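Long-range contacts in lactaldehyde dehydrogenase (Methanocaldococcus jannaschii, PDB 3PQA), which oxidises lactaldehyde to lactate with NAD as the preferred coenzyme, a step in the biosynthesis of coenzyme F420: residues 279-284 and 372-377; 340-345 and 353-358. All coordinates share one frame; numbering follows the deposited sequence.

Both contacts belong to one mixed sheet, and their centres lie about 10 Å apart. Contact 1 joins the parallel strands 278-284 and 373-379; contact 2 adds the antiparallel edge, where strand 339-342 runs along strand 350-357. Strands 350-357 and 373-379 are themselves parallel neighbours, so the order 278-284, 373-379, 350-357, 339-342 runs without a break. Two probable hydrogen bonds sew the contacts together, Ile374 N to Thr354 O and Ile376 N to Leu356 O, each 2.8 Å. Contact 1 begins nearer the chemistry: Gly279 lies about 11 Å from the side chain of Cys275, a probable catalytic residue, whereas contact 2 lies farther out, away from the active site.

Contact 1. Residues 279-284 and 372-377; sequences GMILVD and PVIPII
Parallel strands 278-284 and 373-379 meet here as buried neighbours in the mixed sheet of the catalytic domain of the aldehyde dehydrogenase fold; the probable catalytic Cys275 comes just before strand 278-284. The short segments diverge by 24°, and Ile281 pairs with Ile376 and Leu282 with Ile377. Three nearly straight backbone bonds alternate between the strands: Ile281 N to Pro375 O (2.9 Å), Ile377 N to Ile281 O (2.8 Å) and Val283 N to Ile377 O (3.0 Å). On the face of Ile281 and Ile376, helices 256-268 and 288-300 cover the aliphatic layer. There the Ile281 CD1 methyl reaches CG2 of Ile374 at 3.7 Å, while Val283 turns CG1 between its backbone N and carbonyl carbon (chi1 60°), where it meets CG2 of Ile376. On the other face Leu282 and Ile377 run alongside each other, with Leu282 CD2 3.8 Å from Ile377 CD1. Pro375 has no N-H to give; its ring instead sits against the start of the other strand, with CG 3.9 Å from Met280 CB and 3.1 Å from Gly279 O.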
ATOM      1  N   GLY B 279      -5.080  33.899  -5.379  1.00 12.15           N
ATOM      2  CA  GLY B 279      -6.330  34.657  -5.187  1.00 12.84           C
ATOM      3  C   GLY B 279      -6.167  35.827  -4.237  1.00 13.36           C
ATOM      4  O   GLY B 279      -6.877  36.841  -4.355  1.00 14.09           O
ATOM      5  N   MET B 280      -5.275  35.683  -3.264  1.00 13.31           N
ATOM      6  CA  MET B 280      -4.944  36.796  -2.358  1.00 13.85           C
ATOM      7  C   MET B 280      -3.575  36.541  -1.765  1.00 14.08           C
ATOM      8  O   MET B 280      -3.150  35.385  -1.649  1.00 13.38           O
ATOM      9  CB  MET B 280      -6.026  36.978  -1.256  1.00 14.78           C
ATOM     10  CG  MET B 280      -6.170  35.854  -0.202  1.00 16.55           C
ATOM     11  SD  MET B 280      -7.498  36.113   1.044  1.00 14.61           S
ATOM     12  CE  MET B 280      -8.685  34.824   0.584  1.00 16.68           C
ATOM     13  N   ILE B 281      -2.867  37.614  -1.429  1.00 13.99           N
ATOM     14  CA  ILE B 281      -1.580  37.475  -0.734  1.00 14.52           C
ATOM     15  C   ILE B 281      -1.772  38.134   0.622  1.00 14.82           C
ATOM     16  O   ILE B 281      -2.196  39.303   0.678  1.00 14.27           O
ATOM     17  CB  ILE B 281      -0.398  38.151  -1.504  1.00 15.01           C
ATOM     18  CG1 ILE B 281      -0.227  37.517  -2.889  1.00 15.45           C
ATOM     19  CG2 ILE B 281       0.921  38.084  -0.692  1.00 15.51           C
ATOM     20  CD1 ILE B 281       0.830  38.186  -3.766  1.00 15.22           C
ATOM     21  N   LEU B 282      -1.514  37.372   1.687  1.00 14.31           N
ATOM     22  CA  LEU B 282      -1.445  37.898   3.045  1.00 15.11           C
ATOM     23  C   LEU B 282       0.026  38.071   3.396  1.00 15.26           C
ATOM     24  O   LEU B 282       0.814  37.136   3.261  1.00 14.72           O
ATOM     25  CB  LEU B 282      -2.158  36.964   4.033  1.00 15.80           C
ATOM     26  CG  LEU B 282      -3.536  36.447   3.610  1.00 15.15           C
ATOM     27  CD1 LEU B 282      -4.121  35.532   4.687  1.00 15.90           C
ATOM     28  CD2 LEU B 282      -4.468  37.615   3.334  1.00 15.93           C
ATOM     29  N   VAL B 283       0.400  39.271   3.827  1.00 14.88           N
ATOM     30  CA  VAL B 283       1.800  39.562   4.109  1.00 14.86           C
ATOM     31  C   VAL B 283       1.936  40.222   5.475  1.00 14.88           C
ATOM     32  O   VAL B 283       1.132  41.075   5.844  1.00 14.38           O
ATOM     33  CB  VAL B 283       2.467  40.405   2.967  1.00 15.35           C
ATOM     34  CG1 VAL B 283       1.754  41.754   2.759  1.00 16.34           C
ATOM     35  CG2 VAL B 283       3.969  40.584   3.216  1.00 16.41           C
ATOM     36  N   ASP B 284       2.938  39.795   6.236  1.00 15.09           N
ATOM     37  CA  ASP B 284       3.177  40.388   7.551  1.00 16.24           C
ATOM     38  C   ASP B 284       3.382  41.895   7.440  1.00 17.02           C
ATOM     39  O   ASP B 284       4.131  42.349   6.573  1.00 15.91           O
ATOM     40  CB  ASP B 284       4.390  39.761   8.225  1.00 17.50           C
ATOM     41  CG  ASP B 284       4.446  40.089   9.704  1.00 17.57           C
ATOM     42  OD1 ASP B 284       3.912  39.292  10.494  1.00 17.59           O
ATOM     43  OD2 ASP B 284       4.984  41.157  10.070  1.00 17.63           O
ATOM     44  N   PRO B 372      -5.802  38.328 -13.911  1.00 15.06           N
ATOM     45  CA  PRO B 372      -4.511  38.696 -13.324  1.00 15.25           C
ATOM     46  C   PRO B 372      -4.656  39.868 -12.351  1.00 15.46           C
ATOM     47  O   PRO B 372      -4.009  40.901 -12.514  1.00 14.88           O
ATOM     48  CB  PRO B 372      -3.683  39.090 -14.547  1.00 15.46           C
ATOM     49  CG  PRO B 372      -4.719  39.685 -15.495  1.00 15.57           C
ATOM     50  CD  PRO B 372      -5.962  38.854 -15.286  1.00 15.43           C
ATOM     51  N   VAL B 373      -5.526  39.685 -11.360  1.00 15.62           N
ATOM     52  CA  VAL B 373      -5.882  40.705 -10.369  1.00 15.62           C
ATOM     53  C   VAL B 373      -5.553  40.170  -8.972  1.00 15.44           C
ATOM     54  O   VAL B 373      -6.176  39.203  -8.511  1.00 14.57           O
ATOM     55  CB  VAL B 373      -7.393  41.061 -10.428  1.00 16.09           C
ATOM     56  CG1 VAL B 373      -7.772  42.024  -9.308  1.00 16.44           C
ATOM     57  CG2 VAL B 373      -7.767  41.631 -11.797  1.00 16.45           C
ATOM     58  N   ILE B 374      -4.587  40.813  -8.310  1.00 15.52           N
ATOM     59  CA  ILE B 374      -4.051  40.328  -7.042  1.00 16.58           C
ATOM     60  C   ILE B 374      -4.270  41.317  -5.892  1.00 17.24           C
ATOM     61  O   ILE B 374      -3.636  42.384  -5.860  1.00 17.28           O
ATOM     62  CB  ILE B 374      -2.535  40.031  -7.143  1.00 16.95           C
ATOM     63  CG1 ILE B 374      -2.198  39.219  -8.410  1.00 17.21           C
ATOM     64  CG2 ILE B 374      -2.015  39.378  -5.836  1.00 17.07           C
ATOM     65  CD1 ILE B 374      -2.936  37.852  -8.530  1.00 16.95           C
ATOM     66  N   PRO B 375      -5.162  40.962  -4.948  1.00 17.03           N
ATOM     67  CA  PRO B 375      -5.291  41.724  -3.707  1.00 16.94           C
ATOM     68  C   PRO B 375      -4.215  41.304  -2.717  1.00 16.80           C
ATOM     69  O   PRO B 375      -3.931  40.102  -2.561  1.00 16.34           O
ATOM     70  CB  PRO B 375      -6.663  41.322  -3.186  1.00 17.22           C
ATOM     71  CG  PRO B 375      -6.829  39.896  -3.698  1.00 16.25           C
ATOM     72  CD  PRO B 375      -6.108  39.829  -5.013  1.00 17.23           C
ATOM     73  N   ILE B 376      -3.613  42.301  -2.076  1.00 16.39           N
ATOM     74  CA  ILE B 376      -2.599  42.082  -1.055  1.00 16.44           C
ATOM     75  C   ILE B 376      -3.140  42.688   0.232  1.00 16.83           C
ATOM     76  O   ILE B 376      -3.597  43.836   0.226  1.00 16.18           O
ATOM     77  CB  ILE B 376      -1.260  42.765  -1.423  1.00 16.65           C
ATOM     78  CG1 ILE B 376      -0.686  42.149  -2.714  1.00 16.72           C
ATOM     79  CG2 ILE B 376      -0.259  42.647  -0.251  1.00 16.75           C
ATOM     80  CD1 ILE B 376       0.494  42.892  -3.308  1.00 16.70           C
ATOM     81  N   ILE B 377      -3.101  41.917   1.319  1.00 16.76           N
ATOM     82  CA  ILE B 377      -3.614  42.357   2.604  1.00 17.85           C
ATOM     83  C   ILE B 377      -2.488  42.296   3.610  1.00 17.93           C
ATOM     84  O   ILE B 377      -1.906  41.228   3.830  1.00 16.71           O
ATOM     85  CB  ILE B 377      -4.772  41.459   3.109  1.00 19.54           C
ATOM     86  CG1 ILE B 377      -5.923  41.408   2.097  1.00 20.72           C
ATOM     87  CG2 ILE B 377      -5.235  41.898   4.512  1.00 20.78           C
ATOM     88  CD1 ILE B 377      -5.737  40.344   0.994  1.00 19.80           C
TER

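Contact 2. Residues 340-345 and 353-358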
ATOM      1  N   LEU B 340      -5.219  50.954  -5.704  1.00 23.06           N
ATOM      2  CA  LEU B 340      -4.653  50.433  -6.946  1.00 22.50           C
ATOM      3  C   LEU B 340      -3.161  50.726  -7.006  1.00 22.66           C
ATOM      4  O   LEU B 340      -2.744  51.883  -6.920  1.00 22.81           O
ATOM      5  CB  LEU B 340      -5.385  50.995  -8.177  1.00 22.13           C
ATOM      6  CG  LEU B 340      -4.972  50.450  -9.552  1.00 21.98           C
ATOM      7  CD1 LEU B 340      -5.321  48.962  -9.708  1.00 22.08           C
ATOM      8  CD2 LEU B 340      -5.601  51.258 -10.692  1.00 22.06           C
ATOM      9  N   LEU B 341      -2.364  49.671  -7.144  1.00 21.87           N
ATOM     10  CA  LEU B 341      -0.911  49.784  -7.177  1.00 21.39           C
ATOM     11  C   LEU B 341      -0.313  49.586  -8.565  1.00 20.82           C
ATOM     12  O   LEU B 341       0.767  50.100  -8.855  1.00 21.04           O
ATOM     13  CB  LEU B 341      -0.280  48.789  -6.201  1.00 21.88           C
ATOM     14  CG  LEU B 341      -0.756  48.869  -4.750  1.00 20.70           C
ATOM     15  CD1 LEU B 341      -0.036  47.827  -3.924  1.00 21.91           C
ATOM     16  CD2 LEU B 341      -0.555  50.267  -4.159  1.00 21.97           C
ATOM     17  N   LEU B 342      -1.007  48.826  -9.409  1.00 19.99           N
ATOM     18  CA  LEU B 342      -0.559  48.549 -10.770  1.00 20.30           C
ATOM     19  C   LEU B 342      -1.740  48.114 -11.623  1.00 21.75           C
ATOM     20  O   LEU B 342      -2.637  47.430 -11.137  1.00 20.81           O
ATOM     21  CB  LEU B 342       0.501  47.436 -10.785  1.00 19.62           C
ATOM     22  CG  LEU B 342       1.079  47.061 -12.155  1.00 19.72           C
ATOM     23  CD1 LEU B 342       1.994  48.175 -12.678  1.00 19.58           C
ATOM     24  CD2 LEU B 342       1.808  45.733 -12.123  1.00 19.54           C
ATOM     25  N   GLY B 343      -1.724  48.512 -12.894  1.00 24.18           N
ATOM     26  CA  GLY B 343      -2.645  47.969 -13.888  1.00 26.45           C
ATOM     27  C   GLY B 343      -4.037  48.540 -13.785  1.00 28.75           C
ATOM     28  O   GLY B 343      -4.218  49.760 -13.777  1.00 29.01           O
ATOM     29  N   GLY B 344      -5.023  47.652 -13.695  1.00 30.09           N
ATOM     30  CA  GLY B 344      -6.428  48.039 -13.651  1.00 31.53           C
ATOM     31  C   GLY B 344      -6.906  48.538 -15.001  1.00 32.61           C
ATOM     32  O   GLY B 344      -7.831  49.350 -15.073  1.00 32.97           O
ATOM     33  N   LYS B 345      -6.265  48.046 -16.064  1.00 32.11           N
ATOM     34  CA  LYS B 345      -6.522  48.470 -17.442  1.00 31.51           C
ATOM     35  C   LYS B 345      -6.801  47.261 -18.341  1.00 30.33           C
ATOM     36  O   LYS B 345      -6.290  46.157 -18.099  1.00 30.52           O
ATOM     37  CB  LYS B 345      -5.352  49.309 -17.986  1.00 32.36           C
ATOM     38  CG  LYS B 345      -3.989  48.920 -17.426  1.00 32.67           C
ATOM     39  CD  LYS B 345      -2.950  50.016 -17.607  1.00 32.61           C
ATOM     40  CE  LYS B 345      -1.845  49.577 -18.555  1.00 32.69           C
ATOM     41  NZ  LYS B 345      -1.048  50.723 -19.059  1.00 32.71           N
ATOM     42  N   PRO B 353      -1.738  42.956 -15.846  1.00 18.91           N
ATOM     43  CA  PRO B 353      -1.417  42.636 -14.454  1.00 19.27           C
ATOM     44  C   PRO B 353      -1.870  43.764 -13.516  1.00 19.70           C
ATOM     45  O   PRO B 353      -1.492  44.932 -13.700  1.00 19.71           O
ATOM     46  CB  PRO B 353       0.101  42.476 -14.488  1.00 19.12           C
ATOM     47  CG  PRO B 353       0.335  41.838 -15.829  1.00 19.39           C
ATOM     48  CD  PRO B 353      -0.654  42.536 -16.755  1.00 19.07           C
ATOM     49  N   THR B 354      -2.709  43.398 -12.552  1.00 19.21           N
ATOM     50  CA  THR B 354      -3.388  44.351 -11.671  1.00 19.06           C
ATOM     51  C   THR B 354      -3.148  43.952 -10.211  1.00 18.74           C
ATOM     52  O   THR B 354      -3.310  42.789  -9.833  1.00 18.70           O
ATOM     53  CB  THR B 354      -4.895  44.421 -12.014  1.00 19.29           C
ATOM     54  OG1 THR B 354      -5.047  44.961 -13.334  1.00 19.11           O
ATOM     55  CG2 THR B 354      -5.665  45.289 -11.026  1.00 19.23           C
ATOM     56  N   ILE B 355      -2.729  44.920  -9.403  1.00 18.15           N
ATOM     57  CA  ILE B 355      -2.380  44.665  -8.020  1.00 18.38           C
ATOM     58  C   ILE B 355      -3.014  45.760  -7.172  1.00 18.86           C
ATOM     59  O   ILE B 355      -2.922  46.938  -7.514  1.00 18.09           O
ATOM     60  CB  ILE B 355      -0.851  44.679  -7.830  1.00 18.29           C
ATOM     61  CG1 ILE B 355      -0.184  43.660  -8.764  1.00 17.97           C
ATOM     62  CG2 ILE B 355      -0.467  44.433  -6.358  1.00 18.03           C
ATOM     63  CD1 ILE B 355       1.325  43.734  -8.769  1.00 18.26           C
ATOM     64  N   LEU B 356      -3.677  45.360  -6.092  1.00 19.58           N
ATOM     65  CA  LEU B 356      -4.270  46.309  -5.165  1.00 20.66           C
ATOM     66  C   LEU B 356      -3.905  45.936  -3.744  1.00 20.63           C
ATOM     67  O   LEU B 356      -3.780  44.752  -3.419  1.00 19.53           O
ATOM     68  CB  LEU B 356      -5.797  46.304  -5.278  1.00 21.07           C
ATOM     69  CG  LEU B 356      -6.471  46.734  -6.582  1.00 21.32           C
ATOM     70  CD1 LEU B 356      -6.617  45.548  -7.523  1.00 21.13           C
ATOM     71  CD2 LEU B 356      -7.832  47.322  -6.281  1.00 21.20           C
ATOM     72  N   GLU B 357      -3.732  46.940  -2.888  1.00 20.77           N
ATOM     73  CA  GLU B 357      -3.690  46.670  -1.463  1.00 21.74           C
ATOM     74  C   GLU B 357      -5.099  46.858  -0.932  1.00 21.20           C
ATOM     75  O   GLU B 357      -5.739  47.873  -1.216  1.00 21.01           O
ATOM     76  CB  GLU B 357      -2.704  47.562  -0.702  1.00 23.18           C
ATOM     77  CG  GLU B 357      -2.835  47.333   0.804  1.00 24.75           C
ATOM     78  CD  GLU B 357      -1.700  47.888   1.647  1.00 23.69           C
ATOM     79  OE1 GLU B 357      -0.748  48.474   1.098  1.00 24.79           O
ATOM     80  OE2 GLU B 357      -1.771  47.700   2.880  1.00 24.86           O
ATOM     81  N   VAL B 358      -5.591  45.862  -0.199  1.00 20.46           N
ATOM     82  CA  VAL B 358      -6.964  45.884   0.311  1.00 20.33           C
ATOM     83  C   VAL B 358      -7.024  45.410   1.765  1.00 20.73           C
ATOM     84  O   VAL B 358      -6.020  44.924   2.306  1.00 20.46           O
ATOM     85  CB  VAL B 358      -7.917  45.017  -0.569  1.00 20.14           C
ATOM     86  CG1 VAL B 358      -7.805  45.395  -2.050  1.00 19.66           C
ATOM     87  CG2 VAL B 358      -7.624  43.524  -0.390  1.00 19.68           C
TER
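Ile355 O is gripped by two successive amides of the edge strand, Leu341 N at 2.8 Å and Leu342 N at 3.3 Å. The longer bond lies in the carbonyl plane, on a lone pair, whereas the donor of the shorter one is tilted 19° from that plane. Ile355 N returns a bond to Leu342 O, which also takes a CA-H contact from Thr354. Past the end of strand 339-342 the Thr354 side chain takes over: its OG1 accepts from Gly344 N at 2.7 Å and also bonds Tyr352 O, so one hydroxyl ties the Gly343-Gly344 link to strand 350-357. Chi1 of -65° sets OG1 beside the Thr354 backbone N, facing the Gly344 amide, and turns CG2 away from that N, 3.9 Å from Leu340 CD1. A valine here would probably leave the Gly344 amide without this acceptor and let the glycine link shift. Gly343 has positive phi, and a side chain on it would run into Pro353 O and the Thr354 hydroxyl.

The leucines divide between the faces. Leu340 CD1 rests 4.0 Å from Leu356 CG, whereas Leu342 lies on the other face with Ile355, its CD2 3.9 Å from the Ile355 CD1 methyl, on the side covered by helix 288-300. Leu341, the extra residue, brings CD1 up to the backbone of the partner strand, 3.9 Å from Glu357 N, and touches Ile292 of that helix. The carboxylate of Glu357 is engaged by Arg378 in a salt bridge. Two consecutive residues, Leu341 and Leu342, facing the single Ile355 make this a classic beta bulge, set in an antiparallel hairpin at the edge of the sheet.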